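Local coordinates for oligogalacturonate lyase (PDB 3PE7), which probably cleaves oligogalacturonates in the cytoplasm by beta-elimination, and binds manganese and calcium within a seven-bladed beta-propeller, at residues G128-N133 with G141-R146; V116-P121 with G178-I183; T32-Y37 with G58-Y63; N82-F87 with R349-P354. All blocks are in the same frame, centred on the assembly; numbering follows the deposited sequence.

Contact 1: G128-N133 with G141-R146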
loop_
_atom_site.group_PDB
_atom_site.type_symbol
_atom_site.label_atom_id
_atom_site.label_comp_id
_atom_site.label_asym_id
_atom_site.label_seq_id
_atom_site.Cartn_x
_atom_site.Cartn_y
_atom_site.Cartn_z
ATOM N N GLY A 128 10.758 -1.770 4.678
ATOM C CA GLY A 128 9.388 -1.389 4.310
ATOM C C GLY A 128 9.260 -0.004 3.693
ATOM O O GLY A 128 10.211 0.535 3.099
ATOM N N THR A 129 8.070 0.578 3.845
ATOM C CA THR A 129 7.675 1.769 3.104
ATOM C C THR A 129 7.722 3.015 4.002
ATOM O O THR A 129 7.259 2.970 5.126
ATOM C CB THR A 129 6.250 1.582 2.529
ATOM O OG1 THR A 129 6.233 0.404 1.695
ATOM C CG2 THR A 129 5.840 2.773 1.684
ATOM N N TRP A 130 8.292 4.098 3.489
ATOM C CA TRP A 130 8.266 5.391 4.197
ATOM C C TRP A 130 6.925 6.062 3.918
ATOM O O TRP A 130 6.483 6.109 2.754
ATOM C CB TRP A 130 9.414 6.276 3.714
ATOM C CG TRP A 130 10.737 5.732 4.099
ATOM C CD1 TRP A 130 11.451 4.774 3.440
ATOM C CD2 TRP A 130 11.505 6.084 5.257
ATOM N NE1 TRP A 130 12.632 4.511 4.115
ATOM C CE2 TRP A 130 12.686 5.303 5.234
ATOM C CE3 TRP A 130 11.308 6.979 6.318
ATOM C CZ2 TRP A 130 13.677 5.405 6.227
ATOM C CZ3 TRP A 130 12.291 7.074 7.311
ATOM C CH2 TRP A 130 13.461 6.295 7.253
ATOM N N VAL A 131 6.274 6.589 4.962
ATOM C CA VAL A 131 4.915 7.150 4.803
ATOM C C VAL A 131 4.897 8.588 5.306
ATOM O O VAL A 131 5.399 8.867 6.389
ATOM C CB VAL A 131 3.863 6.301 5.580
ATOM C CG1 VAL A 131 2.495 7.019 5.657
ATOM C CG2 VAL A 131 3.718 4.936 4.927
ATOM N N ALA A 132 4.318 9.488 4.513
ATOM C CA ALA A 132 4.304 10.908 4.879
ATOM C C ALA A 132 3.127 11.261 5.768
ATOM O O ALA A 132 2.114 10.563 5.805
ATOM C CB ALA A 132 4.300 11.783 3.629
ATOM N N ASN A 133 3.277 12.365 6.496
ATOM C CA ASN A 133 2.137 13.008 7.136
ATOM C C ASN A 133 1.254 13.714 6.089
ATOM O O ASN A 133 1.640 13.856 4.930
ATOM C CB ASN A 133 2.635 13.978 8.224
ATOM C CG ASN A 133 3.414 15.168 7.658
ATOM O OD1 ASN A 133 3.949 15.116 6.561
ATOM N ND2 ASN A 133 3.458 16.255 8.419
ATOM N N GLY A 141 9.335 5.779 8.993
ATOM C CA GLY A 141 9.812 4.530 8.389
ATOM C C GLY A 141 10.606 3.723 9.391
ATOM O O GLY A 141 10.918 4.210 10.478
ATOM N N ILE A 142 10.955 2.493 9.022
ATOM C CA ILE A 142 11.721 1.607 9.895
ATOM C C ILE A 142 13.138 1.440 9.364
ATOM O O ILE A 142 13.335 1.292 8.174
ATOM C CB ILE A 142 11.067 0.203 10.004
ATOM C CG1 ILE A 142 9.628 0.295 10.536
ATOM C CG2 ILE A 142 11.895 -0.744 10.894
ATOM C CD1 ILE A 142 9.490 0.924 11.913
ATOM N N GLU A 143 14.113 1.486 10.265
ATOM C CA GLU A 143 15.485 1.084 9.944
ATOM C C GLU A 143 15.895 -0.057 10.857
ATOM O O GLU A 143 15.569 -0.066 12.051
ATOM C CB GLU A 143 16.447 2.265 10.104
ATOM C CG GLU A 143 16.199 3.384 9.083
ATOM C CD GLU A 143 17.044 4.612 9.326
ATOM O OE1 GLU A 143 17.863 4.614 10.283
ATOM O OE2 GLU A 143 16.894 5.564 8.532
ATOM N N ILE A 144 16.594 -1.037 10.292
ATOM C CA ILE A 144 17.011 -2.222 11.044
ATOM C C ILE A 144 18.535 -2.239 11.075
ATOM O O ILE A 144 19.174 -1.914 10.075
ATOM C CB ILE A 144 16.472 -3.525 10.392
ATOM C CG1 ILE A 144 14.932 -3.460 10.303
ATOM C CG2 ILE A 144 16.984 -4.776 11.150
ATOM C CD1 ILE A 144 14.217 -4.760 9.843
ATOM N N ARG A 145 19.114 -2.571 12.224
ATOM C CA ARG A 145 20.566 -2.571 12.326
ATOM C C ARG A 145 21.120 -3.560 11.304
ATOM O O ARG A 145 20.604 -4.667 11.179
ATOM C CB ARG A 145 21.019 -2.932 13.746
ATOM C CG ARG A 145 22.465 -2.568 13.993
ATOM C CD ARG A 145 22.947 -2.981 15.381
ATOM N NE ARG A 145 22.250 -2.278 16.458
ATOM C CZ ARG A 145 22.449 -1.001 16.793
ATOM N NH1 ARG A 145 23.330 -0.249 16.143
ATOM N NH2 ARG A 145 21.766 -0.471 17.803
ATOM N N ARG A 146 22.147 -3.146 10.568
ATOM C CA ARG A 146 22.709 -3.988 9.496
ATOM C C ARG A 146 23.086 -5.388 9.993
ATOM O O ARG A 146 22.841 -6.385 9.309
ATOM C CB ARG A 146 23.930 -3.326 8.847
ATOM C CG ARG A 146 24.536 -4.175 7.715
ATOM C CD ARG A 146 25.704 -3.493 7.041
ATOM N NE ARG A 146 25.290 -2.264 6.374
ATOM C CZ ARG A 146 24.627 -2.207 5.222
ATOM N NH1 ARG A 146 24.273 -3.313 4.582
ATOM N NH2 ARG A 146 24.305 -1.023 4.719
HETATM O O HOH W 1 8.789 1.307 7.014
#
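Glu143 OE2 meets the indole of Trp130 at its edge, in the ring plane and 3.7 Å from CH2, while also hydrogen-bonded to Tyr118 OH; the other oxygen, OE1, forms a salt bridge with Arg169. With both oxygens engaged, the carboxylate is held at a fixed tilt, its plane 68° from that of the indole. The electropositive rim of an aromatic ring is a suitable neighbour for such an oxygen. Beyond CG the Glu143 chain is extended, which carries its acid group to the far end of the indole. Trp130 has CG beside its backbone N (chi1 -67°), and its ring reaches over Gly141. There the backbone itself is the packing surface: Gly141 CA makes a CH-pi contact over the face, 3.8 Å from the centroid of the six-membered ring, and Gly141 N lies 3.5 Å from Trp130 CE3. Glycine suits this place because it has no side chain to hold the ring off. A water between the segments lies 2.9 Å from Thr129 O, to which it can donate, and accepts from Ile142 N at 3.2 Å. Segments 129-132 and 141-145, whose directions differ by 147°, belong to the antiparallel hairpin 124-132/138-145 of one propeller blade. Strand 168-174 follows in that sheet and packs on Trp130 through Met171 and Val173, whereas Ile142 packs against strand 190-196 of the next blade.

Contact 2: V116-P121 with G178-I183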
loop_
_atom_site.group_PDB
_atom_site.type_symbol
_atom_site.label_atom_id
_atom_site.label_comp_id
_atom_site.label_asym_id
_atom_site.label_seq_id
_atom_site.Cartn_x
_atom_site.Cartn_y
_atom_site.Cartn_z
ATOM N N VAL A 116 18.162 14.019 -3.224
ATOM C CA VAL A 116 18.091 13.059 -2.125
ATOM C C VAL A 116 17.739 13.766 -0.816
ATOM O O VAL A 116 18.469 14.641 -0.339
ATOM C CB VAL A 116 19.299 12.031 -2.059
ATOM C CG1 VAL A 116 20.453 12.460 -2.871
ATOM C CG2 VAL A 116 19.650 11.623 -0.613
ATOM N N VAL A 117 16.582 13.414 -0.271
ATOM C CA VAL A 117 16.080 14.087 0.916
ATOM C C VAL A 117 16.729 13.509 2.171
ATOM O O VAL A 117 17.074 14.248 3.102
ATOM C CB VAL A 117 14.535 13.999 1.008
ATOM C CG1 VAL A 117 14.053 14.547 2.329
ATOM C CG2 VAL A 117 13.883 14.753 -0.159
ATOM N N TYR A 118 16.898 12.188 2.197
ATOM C CA TYR A 118 17.455 11.507 3.365
ATOM C C TYR A 118 18.120 10.226 2.903
ATOM O O TYR A 118 17.598 9.555 2.004
ATOM C CB TYR A 118 16.362 11.187 4.408
ATOM C CG TYR A 118 16.798 10.297 5.562
ATOM C CD1 TYR A 118 16.455 8.940 5.595
ATOM C CD2 TYR A 118 17.538 10.816 6.637
ATOM C CE1 TYR A 118 16.837 8.117 6.649
ATOM C CE2 TYR A 118 17.927 9.994 7.717
ATOM C CZ TYR A 118 17.582 8.636 7.705
ATOM O OH TYR A 118 17.956 7.815 8.760
ATOM N N GLN A 119 19.264 9.900 3.511
ATOM C CA GLN A 119 19.930 8.626 3.264
ATOM C C GLN A 119 19.999 7.802 4.546
ATOM O O GLN A 119 20.490 8.275 5.583
ATOM C CB GLN A 119 21.337 8.842 2.702
ATOM C CG GLN A 119 22.086 7.547 2.438
ATOM C CD GLN A 119 23.398 7.770 1.733
ATOM O OE1 GLN A 119 24.436 7.896 2.371
ATOM N NE2 GLN A 119 23.359 7.838 0.411
ATOM N N VAL A 120 19.515 6.562 4.482
ATOM C CA VAL A 120 19.645 5.658 5.608
ATOM C C VAL A 120 21.150 5.487 5.857
ATOM O O VAL A 120 21.893 5.185 4.917
ATOM C CB VAL A 120 18.981 4.294 5.326
ATOM C CG1 VAL A 120 19.158 3.344 6.513
ATOM C CG2 VAL A 120 17.469 4.486 4.993
ATOM N N PRO A 121 21.600 5.735 7.098
ATOM C CA PRO A 121 23.055 5.681 7.347
ATOM C C PRO A 121 23.628 4.258 7.263
ATOM O O PRO A 121 22.876 3.284 7.316
ATOM C CB PRO A 121 23.220 6.319 8.741
ATOM C CG PRO A 121 21.873 6.286 9.376
ATOM C CD PRO A 121 20.832 6.169 8.284
ATOM N N GLY A 178 15.916 17.482 6.382
ATOM C CA GLY A 178 16.581 16.208 6.206
ATOM C C GLY A 178 17.048 15.640 7.529
ATOM O O GLY A 178 17.687 14.586 7.563
ATOM N N GLU A 179 16.719 16.330 8.622
ATOM C CA GLU A 179 17.050 15.848 9.957
ATOM C C GLU A 179 16.183 14.646 10.310
ATOM O O GLU A 179 15.022 14.556 9.887
ATOM C CB GLU A 179 16.859 16.941 11.006
ATOM C CG GLU A 179 17.796 18.154 10.841
ATOM C CD GLU A 179 17.606 19.194 11.941
ATOM O OE1 GLU A 179 17.036 18.849 13.006
ATOM O OE2 GLU A 179 18.032 20.357 11.745
ATOM N N SER A 180 16.757 13.729 11.080
ATOM C CA SER A 180 16.061 12.521 11.516
ATOM C C SER A 180 16.011 12.390 13.043
ATOM O O SER A 180 16.937 12.840 13.744
ATOM C CB SER A 180 16.724 11.292 10.902
ATOM O OG SER A 180 18.075 11.207 11.322
ATOM N N THR A 181 14.936 11.780 13.555
ATOM C CA THR A 181 14.752 11.541 14.986
ATOM C C THR A 181 14.240 10.127 15.242
ATOM O O THR A 181 13.323 9.649 14.552
ATOM C CB THR A 181 13.722 12.534 15.605
ATOM O OG1 THR A 181 14.021 13.863 15.172
ATOM C CG2 THR A 181 13.741 12.485 17.129
ATOM N N VAL A 182 14.813 9.463 16.237
ATOM C CA VAL A 182 14.317 8.153 16.643
ATOM C C VAL A 182 13.097 8.353 17.525
ATOM O O VAL A 182 13.165 9.037 18.564
ATOM C CB VAL A 182 15.396 7.307 17.390
ATOM C CG1 VAL A 182 14.815 5.961 17.832
ATOM C CG2 VAL A 182 16.632 7.112 16.522
ATOM N N ILE A 183 11.975 7.761 17.118
ATOM C CA ILE A 183 10.746 7.812 17.905
ATOM C C ILE A 183 10.747 6.648 18.899
ATOM O O ILE A 183 10.312 6.787 20.046
ATOM C CB ILE A 183 9.474 7.768 16.981
ATOM C CG1 ILE A 183 9.439 8.971 16.033
ATOM C CG2 ILE A 183 8.191 7.721 17.797
ATOM C CD1 ILE A 183 8.112 9.093 15.215
HETATM O O HOH W 2 18.977 14.096 5.118
HETATM O O HOH W 3 19.383 8.988 10.641
#
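Tyr118, Gly178 and Ser180 carry this meeting between the outermost strand of one propeller blade, 114-119, and the turn that leads into the outermost strand of the next, 180-186. Tyr118 reaches across with CG anti to its backbone N (chi1 171°), and the ring passes beside both partners. Its CE2 lies 3.6 Å from Ser180 CB, and its CD2 comes within 3.9 Å of Gly178 O, which sits at the ring edge. Tyrosine fits because its ring packs against Ser180 CB and Gly178 O while its hydroxyl extends to polar groups beyond. That OH receives a hydrogen bond of 2.6 Å from a water in the ring plane, and the same water pairs with Ser180 OG; the hydroxyl is also hydrogen-bonded to Glu143 OE2. Gly178 occupies a turn; positive phi there suits glycine, and with no CB its CA can come within 3.7 Å of Val117 O. A second water donates to Val117 O and to Gly178 O, each at 2.8 Å. Val117 and Tyr118 both face Leu104, forming a classic beta bulge in the edge strand. The backbone groups that meet here are both carbonyls, acceptors that cannot bond to each other, so a water supplies the protons; the two blades are joined at this seam by hydrated polar groups and by the flank of one aromatic ring.

Contact 3: T32-Y37 with G58-Y63; sequences TCHRNY and GPWNYY
Trp60 carries its indole across Thr32 and His34, and its torsions explain how. CG stands beside the backbone N, and chi2 of only 5° leaves CD1 eclipsing CA, so that CD2 and the six-membered ring lie on the far side from the backbone. Thr32 meets it with the methyl: CG2, anti to the backbone N, lies 3.6 Å above the indole plane toward the rim and 3.7 Å from Trp60 CZ2. Threonine serves here by turning its apolar branch to the ring. Both segments run into strands of the antiparallel sheet of one propeller blade, with Thr32 and Trp60 just ahead of them, but strand 49-54 runs between strands 33-34 and 61-66, bonding to His34 through Gly53 and to Asn61 through Gly54; the large side chains therefore meet across an intervening strand. His34 adopts the crowded position between its backbone N and carbonyl carbon (chi1 66°). This brings ND1 round to donate to Arg35 O at 2.8 Å, a nearly straight bond (164°) that leaves from the ring plane yet arrives well above the carbonyl plane. NE2 is hydrogen-bonded to Thr83 OG1, so the rotation of the ring is fixed from two directions. His34 NE2 lies 4.1 Å from Trp60 CE3, the two side chains crossing at about a right angle and the ring centroids 5.7 Å apart. Trp60 NE1 is hydrogen-bonded to Glu346, and the indole packs on Val351.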
loop_
_atom_site.group_PDB
_atom_site.type_symbol
_atom_site.label_atom_id
_atom_site.label_comp_id
_atom_site.label_asym_id
_atom_site.label_seq_id
_atom_site.Cartn_x
_atom_site.Cartn_y
_atom_site.Cartn_z
ATOM N N THR A 32 5.764 -5.794 -18.104
ATOM C CA THR A 32 5.345 -5.799 -16.699
ATOM C C THR A 32 5.106 -4.381 -16.200
ATOM O O THR A 32 6.014 -3.553 -16.202
ATOM C CB THR A 32 6.384 -6.524 -15.812
ATOM O OG1 THR A 32 6.407 -7.902 -16.193
ATOM C CG2 THR A 32 6.045 -6.390 -14.317
ATOM N N CYS A 33 3.857 -4.104 -15.812
ATOM C CA CYS A 33 3.486 -2.825 -15.195
ATOM C C CYS A 33 2.627 -3.125 -13.971
ATOM O O CYS A 33 1.851 -4.088 -13.955
ATOM C CB CYS A 33 2.674 -1.959 -16.164
ATOM S SG CYS A 33 3.574 -1.512 -17.681
ATOM N N HIS A 34 2.753 -2.311 -12.941
ATOM C CA HIS A 34 1.964 -2.561 -11.742
ATOM C C HIS A 34 1.648 -1.267 -11.026
ATOM O O HIS A 34 2.369 -0.277 -11.146
ATOM C CB HIS A 34 2.724 -3.488 -10.774
ATOM C CG HIS A 34 3.958 -2.854 -10.219
ATOM N ND1 HIS A 34 3.939 -2.063 -9.089
ATOM C CD2 HIS A 34 5.229 -2.818 -10.689
ATOM C CE1 HIS A 34 5.166 -1.617 -8.853
ATOM N NE2 HIS A 34 5.962 -2.049 -9.817
ATOM N N ARG A 35 0.555 -1.279 -10.270
ATOM C CA ARG A 35 0.224 -0.118 -9.447
ATOM C C ARG A 35 1.077 -0.083 -8.179
ATOM O O ARG A 35 1.699 -1.084 -7.819
ATOM C CB ARG A 35 -1.267 -0.166 -9.121
ATOM C CG ARG A 35 -1.546 -1.202 -8.071
ATOM C CD ARG A 35 -1.575 -0.431 -6.738
ATOM N NE ARG A 35 -2.930 -0.062 -6.619
ATOM C CZ ARG A 35 -3.502 0.996 -6.063
ATOM N NH1 ARG A 35 -2.861 2.007 -5.447
ATOM N NH2 ARG A 35 -4.813 1.001 -6.166
ATOM N N ASN A 36 1.102 1.055 -7.476
ATOM C CA ASN A 36 1.854 1.175 -6.224
ATOM C C ASN A 36 1.094 0.564 -5.035
ATOM O O ASN A 36 -0.011 0.032 -5.212
ATOM C CB ASN A 36 2.250 2.648 -5.963
ATOM C CG ASN A 36 1.069 3.534 -5.524
ATOM O OD1 ASN A 36 1.278 4.627 -4.975
ATOM N ND2 ASN A 36 -0.145 3.092 -5.779
ATOM N N TYR A 37 1.659 0.631 -3.836
ATOM C CA TYR A 37 0.932 0.153 -2.669
ATOM C C TYR A 37 -0.358 0.974 -2.469
ATOM O O TYR A 37 -0.375 2.196 -2.686
ATOM C CB TYR A 37 1.814 0.182 -1.416
ATOM C CG TYR A 37 2.871 -0.900 -1.368
ATOM C CD1 TYR A 37 2.622 -2.185 -1.862
ATOM C CD2 TYR A 37 4.104 -0.656 -0.765
ATOM C CE1 TYR A 37 3.609 -3.199 -1.778
ATOM C CE2 TYR A 37 5.076 -1.645 -0.673
ATOM C CZ TYR A 37 4.829 -2.906 -1.176
ATOM O OH TYR A 37 5.812 -3.874 -1.083
ATOM N N GLY A 58 13.536 -1.311 -19.473
ATOM C CA GLY A 58 14.351 -2.488 -19.092
ATOM C C GLY A 58 14.112 -2.873 -17.643
ATOM O O GLY A 58 13.468 -3.897 -17.373
ATOM N N PRO A 59 14.594 -2.035 -16.705
ATOM C CA PRO A 59 14.242 -2.297 -15.312
ATOM C C PRO A 59 12.853 -1.748 -15.004
ATOM O O PRO A 59 12.171 -1.282 -15.899
ATOM C CB PRO A 59 15.298 -1.539 -14.515
ATOM C CG PRO A 59 15.808 -0.476 -15.431
ATOM C CD PRO A 59 15.413 -0.816 -16.864
ATOM N N TRP A 60 12.429 -1.867 -13.753
ATOM C CA TRP A 60 11.145 -1.286 -13.327
ATOM C C TRP A 60 11.375 0.132 -12.826
ATOM O O TRP A 60 12.154 0.355 -11.888
ATOM C CB TRP A 60 10.523 -2.149 -12.223
ATOM C CG TRP A 60 10.252 -3.592 -12.629
ATOM C CD1 TRP A 60 10.596 -4.209 -13.818
ATOM C CD2 TRP A 60 9.602 -4.589 -11.841
ATOM N NE1 TRP A 60 10.174 -5.529 -13.801
ATOM C CE2 TRP A 60 9.582 -5.787 -12.594
ATOM C CE3 TRP A 60 9.033 -4.594 -10.562
ATOM C CZ2 TRP A 60 9.008 -6.974 -12.105
ATOM C CZ3 TRP A 60 8.487 -5.763 -10.075
ATOM C CH2 TRP A 60 8.484 -6.944 -10.837
ATOM N N ASN A 61 10.689 1.087 -13.455
ATOM C CA ASN A 61 10.824 2.508 -13.121
ATOM C C ASN A 61 9.453 3.151 -12.951
ATOM O O ASN A 61 8.433 2.543 -13.280
ATOM C CB ASN A 61 11.542 3.241 -14.247
ATOM C CG ASN A 61 12.980 2.765 -14.435
ATOM O OD1 ASN A 61 13.832 2.913 -13.536
ATOM N ND2 ASN A 61 13.262 2.237 -15.598
ATOM N N TYR A 62 9.428 4.377 -12.411
ATOM C CA TYR A 62 8.156 5.103 -12.313
ATOM C C TYR A 62 7.761 5.826 -13.585
ATOM O O TYR A 62 8.619 6.359 -14.302
ATOM C CB TYR A 62 8.201 6.112 -11.154
ATOM C CG TYR A 62 8.067 5.475 -9.801
ATOM C CD1 TYR A 62 6.814 5.076 -9.324
ATOM C CD2 TYR A 62 9.182 5.277 -8.987
ATOM C CE1 TYR A 62 6.674 4.490 -8.060
ATOM C CE2 TYR A 62 9.051 4.699 -7.737
ATOM C CZ TYR A 62 7.809 4.325 -7.281
ATOM O OH TYR A 62 7.717 3.736 -6.050
ATOM N N TYR A 63 6.444 5.854 -13.835
ATOM C CA TYR A 63 5.833 6.557 -14.952
ATOM C C TYR A 63 4.638 7.345 -14.462
ATOM O O TYR A 63 4.027 6.971 -13.468
ATOM C CB TYR A 63 5.362 5.560 -16.021
ATOM C CG TYR A 63 6.505 4.872 -16.704
ATOM C CD1 TYR A 63 6.948 5.291 -17.960
ATOM C CD2 TYR A 63 7.162 3.807 -16.089
ATOM C CE1 TYR A 63 8.049 4.670 -18.577
ATOM C CE2 TYR A 63 8.258 3.189 -16.691
ATOM C CZ TYR A 63 8.682 3.621 -17.941
ATOM O OH TYR A 63 9.763 3.007 -18.535
#

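Contact 4: N82-F87 with R349-P354. With MN (manganese (II) ion), chain B; ACT (acetate ion), chain E.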
loop_
_atom_site.group_PDB
_atom_site.type_symbol
_atom_site.label_atom_id
_atom_site.label_comp_id
_atom_site.label_asym_id
_atom_site.label_seq_id
_atom_site.Cartn_x
_atom_site.Cartn_y
_atom_site.Cartn_z
ATOM N N ASN A 82 12.539 1.257 -6.098
ATOM C CA ASN A 82 11.451 0.506 -5.493
ATOM C C ASN A 82 10.188 1.166 -6.012
ATOM O O ASN A 82 9.872 2.295 -5.634
ATOM C CB ASN A 82 11.506 0.570 -3.972
ATOM C CG ASN A 82 10.351 -0.150 -3.314
ATOM O OD1 ASN A 82 9.188 -0.001 -3.714
ATOM N ND2 ASN A 82 10.663 -0.924 -2.270
ATOM N N THR A 83 9.504 0.462 -6.905
ATOM C CA THR A 83 8.345 1.009 -7.606
ATOM C C THR A 83 7.028 0.801 -6.850
ATOM O O THR A 83 5.938 1.104 -7.372
ATOM C CB THR A 83 8.226 0.471 -9.054
ATOM O OG1 THR A 83 8.320 -0.965 -9.052
ATOM C CG2 THR A 83 9.340 1.078 -9.926
ATOM N N PHE A 84 7.114 0.325 -5.613
ATOM C CA PHE A 84 5.892 0.070 -4.860
ATOM C C PHE A 84 5.609 1.140 -3.819
ATOM O O PHE A 84 4.457 1.517 -3.606
ATOM C CB PHE A 84 5.951 -1.312 -4.182
ATOM C CG PHE A 84 5.902 -2.441 -5.169
ATOM C CD1 PHE A 84 7.063 -2.822 -5.861
ATOM C CD2 PHE A 84 4.706 -3.093 -5.439
ATOM C CE1 PHE A 84 7.017 -3.856 -6.786
ATOM C CE2 PHE A 84 4.653 -4.122 -6.357
ATOM C CZ PHE A 84 5.800 -4.499 -7.029
ATOM N N GLY A 85 6.666 1.619 -3.170
ATOM C CA GLY A 85 6.495 2.499 -2.015
ATOM C C GLY A 85 6.251 3.961 -2.350
ATOM O O GLY A 85 6.000 4.758 -1.441
ATOM N N GLY A 86 6.339 4.314 -3.630
ATOM C CA GLY A 86 6.343 5.724 -4.048
ATOM C C GLY A 86 4.981 6.366 -3.933
ATOM O O GLY A 86 3.964 5.686 -4.010
ATOM N N PHE A 87 4.975 7.685 -3.746
ATOM C CA PHE A 87 3.721 8.426 -3.629
ATOM C C PHE A 87 3.854 9.834 -4.199
ATOM O O PHE A 87 4.947 10.407 -4.269
ATOM C CB PHE A 87 3.249 8.466 -2.176
ATOM C CG PHE A 87 4.202 9.158 -1.230
ATOM C CD1 PHE A 87 4.058 10.517 -0.947
ATOM C CD2 PHE A 87 5.226 8.446 -0.610
ATOM C CE1 PHE A 87 4.946 11.164 -0.047
ATOM C CE2 PHE A 87 6.115 9.073 0.297
ATOM C CZ PHE A 87 5.981 10.427 0.577
ATOM N N ARG A 349 7.463 -10.503 -4.849
ATOM C CA ARG A 349 6.312 -11.207 -4.301
ATOM C C ARG A 349 5.088 -10.313 -4.146
ATOM O O ARG A 349 4.065 -10.782 -3.654
ATOM C CB ARG A 349 6.644 -11.812 -2.924
ATOM C CG ARG A 349 7.986 -12.543 -2.815
ATOM C CD ARG A 349 8.094 -13.636 -3.809
ATOM N NE ARG A 349 9.274 -14.480 -3.624
ATOM C CZ ARG A 349 9.234 -15.747 -3.222
ATOM N NH1 ARG A 349 8.069 -16.332 -2.949
ATOM N NH2 ARG A 349 10.366 -16.435 -3.105
ATOM N N GLN A 350 5.184 -9.045 -4.545
ATOM C CA GLN A 350 4.034 -8.131 -4.458
ATOM C C GLN A 350 3.479 -7.767 -5.818
ATOM O O GLN A 350 2.363 -7.246 -5.918
ATOM C CB GLN A 350 4.423 -6.828 -3.721
ATOM C CG GLN A 350 4.681 -6.983 -2.210
ATOM C CD GLN A 350 3.444 -7.344 -1.421
ATOM O OE1 GLN A 350 2.365 -6.741 -1.601
ATOM N NE2 GLN A 350 3.583 -8.327 -0.518
ATOM N N VAL A 351 4.259 -8.027 -6.868
ATOM C CA VAL A 351 3.944 -7.463 -8.188
ATOM C C VAL A 351 2.569 -7.904 -8.751
ATOM O O VAL A 351 1.888 -7.113 -9.407
ATOM C CB VAL A 351 5.097 -7.703 -9.172
ATOM C CG1 VAL A 351 5.198 -9.177 -9.582
ATOM C CG2 VAL A 351 4.966 -6.809 -10.390
ATOM N N THR A 352 2.152 -9.142 -8.458
ATOM C CA THR A 352 0.848 -9.609 -8.934
ATOM C C THR A 352 -0.276 -9.380 -7.932
ATOM O O THR A 352 -1.404 -9.785 -8.194
ATOM C CB THR A 352 0.868 -11.116 -9.307
ATOM O OG1 THR A 352 1.474 -11.860 -8.248
ATOM C CG2 THR A 352 1.662 -11.339 -10.614
ATOM N N HIS A 353 0.020 -8.727 -6.795
ATOM C CA HIS A 353 -1.044 -8.379 -5.834
ATOM C C HIS A 353 -1.989 -7.338 -6.443
ATOM O O HIS A 353 -1.533 -6.311 -6.921
ATOM C CB HIS A 353 -0.443 -7.857 -4.531
ATOM C CG HIS A 353 0.166 -8.927 -3.687
ATOM N ND1 HIS A 353 0.398 -8.767 -2.335
ATOM C CD2 HIS A 353 0.583 -10.178 -4.000
ATOM C CE1 HIS A 353 0.926 -9.879 -1.854
ATOM N NE2 HIS A 353 1.042 -10.752 -2.840
ATOM N N PRO A 354 -3.308 -7.606 -6.431
ATOM C CA PRO A 354 -4.207 -6.604 -7.030
ATOM C C PRO A 354 -4.143 -5.239 -6.339
ATOM O O PRO A 354 -4.171 -4.212 -7.021
ATOM C CB PRO A 354 -5.595 -7.242 -6.895
ATOM C CG PRO A 354 -5.293 -8.762 -6.926
ATOM C CD PRO A 354 -3.993 -8.893 -6.169
HETATM MN MN MN B . 0.316 -7.041 -1.076
HETATM C C ACT E . 0.901 -6.912 1.351
HETATM O O ACT E . 0.858 -8.078 0.815
HETATM O OXT ACT E . 0.570 -5.880 0.650
HETATM C CH3 ACT E . 1.347 -6.751 2.765
#
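Apolar contact joins the loops through Phe84, whose ring end meets the backbone and side-chain bases of Gln350 and Val351. Phe84 CZ lies 3.7 Å from Val351 CA, which is at the ring edge, and Val351 CB is in the ring plane; Phe84 CE2 comes within 3.8 Å of Gln350 CB. A flat apolar ring suits this buried spot, where it meets carbon and backbone atoms at the start of the turn. Phe84 also stacks on His34.

Hydrogen bonds shape each loop separately. Asn82 OD1 accepts from Phe84 N at 2.8 Å, in the carbonyl plane, and from Gly85 N, which approaches from above that plane; the first bond makes an Asx turn, the second extends it to an Asx motif, and together they fix the backbone that bears Phe84. In the other loop, His353 N donates to Gln350 O at 2.9 Å, closing a type I beta turn that sets Gln350 CA over the centre of the His353 ring.

Metal coordination uses the ends of this turn. The Gln350 chain folds back by rotation about CB-CG (chi2 -67°), turning its amide away from Phe84 and bringing OE1 to the manganese at 2.1 Å, as does His353 with ND1. An acetate, probably from the crystallisation liquor, binds the manganese through both oxygens, and Gln350 NE2 donates to its O at 3.0 Å (147°). His287 and His355 complete the six ligand atoms. Such a site of three histidines and a glutamine, able to hold a carboxylate, is consistent with a place where an acidic sugar substrate could bind this propeller lyase.

From the N terminus, contact 3 comes first, closing a short loop from 32-37 to 58-63 inside one five-stranded blade. Contact 4 opens soon after, at 82-87, and its partner 349-354 lies so far along the chain that it spans most of the propeller. Within that long loop, contact 2 links 116-121 to 178-183, the outer edges of two successive blades, and contact 1 is nested inside it, within a hairpin of the later blade. No two loops cross. Contacts 3 and 4 touch through Tyr62 OH, hydrogen-bonded to Asn82 O; contacts 1 and 2 meet at Glu143 and Tyr118, and Thr129 of contact 1 also packs against Gly85 of contact 4.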